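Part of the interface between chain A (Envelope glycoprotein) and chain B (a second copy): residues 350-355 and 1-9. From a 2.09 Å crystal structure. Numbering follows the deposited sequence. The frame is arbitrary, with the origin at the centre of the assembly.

Chain A 350-355: FLLHQC
Chain B, residues 1-9: DCNTKTATG

Chain A contributes an extended strand, residues 350-354, with Cys A355 following; chain B contributes an irregular segment from its first residue to Gly B9. The two run antiparallel: Leu A351 lies beside Gly B9 (CA to CA 5.0 Å), Leu A352 beside Thr B8 (5.1 Å), His A353 beside Thr B4 (5.4 Å) and Cys A355 beside Cys B2 (4.9 Å). The jump from Thr B8 to Thr B4 marks a bulge in chain B between its two points of attachment.

Phe A350 (phi/psi -140/161, chi1 p, chi2 94°) is buried; its CA-to-CB bond points sideways and its side chain stays out of contact. Its backbone still matters, since an ideal CB on Gly B9 would lie 3.3 Å from Phe A350 O. Glycine also suits the backbone angles there, 112/-159, at which a CB would jam against the preceding carbonyl.

Leu A351 (-111/153, rotamer m,t) brings CD2 to 3.2 Å from Thr B8 O and 3.7 Å from Gly B9 C, covering backbone that carries no side chain at Gly B9. Its CA makes a CA-H...O contact with Thr B8 O at 3.3 Å.

Leu A352 (-116/123, m,t) holds the strand-like pairing. Leu A352 N donates to Thr B8 O at 3.0 Å and 162°, a nearly straight bond. The return bond, Thr B8 N to Leu A352 O, is short at 2.7 Å but weak, bent to 117°. A cis peptide precedes Thr B8 (-146/166, chi1 t), and Ala B7 (58/167) has its carbonyl O 3.1 Å from Leu A352 O, two acceptors that cannot bond. Leu A352 CB packs 3.7 Å from Thr B8 CG2, the methyl giving threonine an apolar surface.

His A353 (-98/131, chi1 m, chi2 152°) sets its flat ring alongside the bulge, offering a face to Thr B4 CA (-62/-63, chi1 p), while Ala B7 O sits at the edge, 3.5 Å from His A353 CD2. The bulge continues through Asn B3 (-86/97), Lys B5 (5/-63) and Thr B6 (-128/168, chi1 t); the CA-to-CB bonds of the last two point away from chain A.

Gln A354 (-82/149, chi1 -143°, chi2 -89°, chi3 -19°) keeps its side chain clear, but a water links backbones: Gln A354 N donates to it at 3.0 Å, and it donates to Thr B6 O at 2.5 Å.

Cys A355 (phi -144°, chi1 -14°) points toward chain B, as Cys B2 (-119/164, chi1 m) does toward chain A. Cys A355 SG and Cys B2 SG form a disulfide of 2.0 Å with chi3 84°, covalently fastening the two copies. A cis peptide joins Asp B1 (psi 82°, chi1 p) to Cys B2.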

# COMPACT_ATOMS: atom_id res chain seq x y z
N PHE A 350 34.71 -50.48 -1.77
CA PHE A 350 36.16 -50.49 -1.88
C PHE A 350 36.77 -50.41 -0.49
O PHE A 350 36.11 -50.02 0.48
CB PHE A 350 36.67 -49.33 -2.75
CG PHE A 350 36.21 -47.95 -2.29
CD1 PHE A 350 37.01 -47.18 -1.44
CD2 PHE A 350 34.99 -47.44 -2.69
CE1 PHE A 350 36.58 -45.92 -1.01
CE2 PHE A 350 34.56 -46.17 -2.27
CZ PHE A 350 35.35 -45.41 -1.43
N LEU A 351 38.04 -50.81 -0.41
CA LEU A 351 38.84 -50.71 0.81
C LEU A 351 39.91 -49.66 0.62
O LEU A 351 40.36 -49.41 -0.50
CB LEU A 351 39.49 -52.06 1.15
CG LEU A 351 38.55 -53.23 1.43
CD1 LEU A 351 39.29 -54.57 1.29
CD2 LEU A 351 37.92 -53.10 2.80
N LEU A 352 40.34 -49.05 1.72
CA LEU A 352 41.37 -48.02 1.69
C LEU A 352 42.61 -48.50 2.44
O LEU A 352 42.53 -48.86 3.62
CB LEU A 352 40.84 -46.71 2.28
CG LEU A 352 39.75 -46.05 1.43
CD1 LEU A 352 39.14 -44.82 2.13
CD2 LEU A 352 40.32 -45.67 0.06
N HIS A 353 43.75 -48.51 1.75
CA HIS A 353 45.05 -48.78 2.36
C HIS A 353 45.74 -47.45 2.65
O HIS A 353 45.83 -46.59 1.78
CB HIS A 353 45.93 -49.63 1.45
CG HIS A 353 45.27 -50.87 0.95
ND1 HIS A 353 45.60 -51.47 -0.25
CD2 HIS A 353 44.29 -51.65 1.48
CE1 HIS A 353 44.87 -52.54 -0.43
NE2 HIS A 353 44.06 -52.68 0.60
N GLN A 354 46.25 -47.30 3.88
CA GLN A 354 46.84 -46.03 4.29
C GLN A 354 48.28 -45.92 3.80
O GLN A 354 49.00 -46.91 3.65
CB GLN A 354 46.79 -45.89 5.81
CG GLN A 354 46.52 -44.47 6.30
CD GLN A 354 47.79 -43.66 6.50
OE1 GLN A 354 48.89 -44.21 6.61
NE2 GLN A 354 47.65 -42.33 6.55
N CYS A 355 48.70 -44.68 3.52
CA CYS A 355 50.08 -44.39 3.12
C CYS A 355 50.53 -43.04 3.69
O CYS A 355 51.39 -42.37 3.11
CB CYS A 355 50.23 -44.39 1.60
SG CYS A 355 48.86 -45.13 0.70
N ASP B 1 54.65 -46.76 0.31
CA ASP B 1 53.65 -46.20 -0.59
C ASP B 1 53.17 -47.25 -1.59
O ASP B 1 53.63 -47.30 -2.73
CB ASP B 1 54.20 -44.97 -1.31
CG ASP B 1 55.53 -45.24 -1.99
OD1 ASP B 1 56.14 -46.29 -1.72
OD2 ASP B 1 55.97 -44.38 -2.78
N CYS B 2 52.24 -48.10 -1.17
CA CYS B 2 51.67 -48.01 0.17
C CYS B 2 51.93 -49.26 0.99
O CYS B 2 52.30 -50.30 0.46
CB CYS B 2 50.16 -47.75 0.07
SG CYS B 2 49.77 -46.21 -0.76
N ASN B 3 51.73 -49.15 2.30
CA ASN B 3 51.79 -50.29 3.20
C ASN B 3 50.40 -50.92 3.21
O ASN B 3 49.51 -50.46 3.92
CB ASN B 3 52.23 -49.84 4.60
N THR B 4 50.22 -51.97 2.40
CA THR B 4 48.91 -52.59 2.24
C THR B 4 48.39 -53.16 3.56
O THR B 4 47.38 -52.69 4.10
CB THR B 4 48.96 -53.69 1.18
OG1 THR B 4 49.63 -54.84 1.72
CG2 THR B 4 49.72 -53.21 -0.05
N LYS B 5 49.11 -54.15 4.09
CA LYS B 5 48.78 -54.98 5.25
C LYS B 5 47.40 -54.78 5.87
O LYS B 5 46.60 -55.72 5.89
CB LYS B 5 49.85 -54.81 6.33
N THR B 6 47.08 -53.60 6.40
CA THR B 6 45.88 -53.44 7.21
C THR B 6 45.00 -52.29 6.73
O THR B 6 45.38 -51.48 5.88
CB THR B 6 46.21 -53.23 8.70
OG1 THR B 6 45.02 -53.35 9.49
CG2 THR B 6 46.83 -51.86 8.92
N ALA B 7 43.78 -52.29 7.27
CA ALA B 7 42.72 -51.29 7.04
C ALA B 7 42.31 -51.19 5.55
O ALA B 7 42.99 -51.76 4.69
CB ALA B 7 43.17 -49.92 7.59
N THR B 8 41.19 -50.53 5.23
CA THR B 8 40.07 -50.22 6.12
C THR B 8 38.80 -50.29 5.27
O THR B 8 38.87 -50.30 4.05
CB THR B 8 40.16 -48.83 6.79
OG1 THR B 8 38.90 -48.46 7.35
CG2 THR B 8 40.64 -47.78 5.81
N GLY B 9 37.65 -50.33 5.92
CA GLY B 9 36.40 -50.40 5.18
C GLY B 9 35.67 -51.72 5.35
O GLY B 9 35.93 -52.45 6.30
O HOH W 1 45.84 -49.03 6.35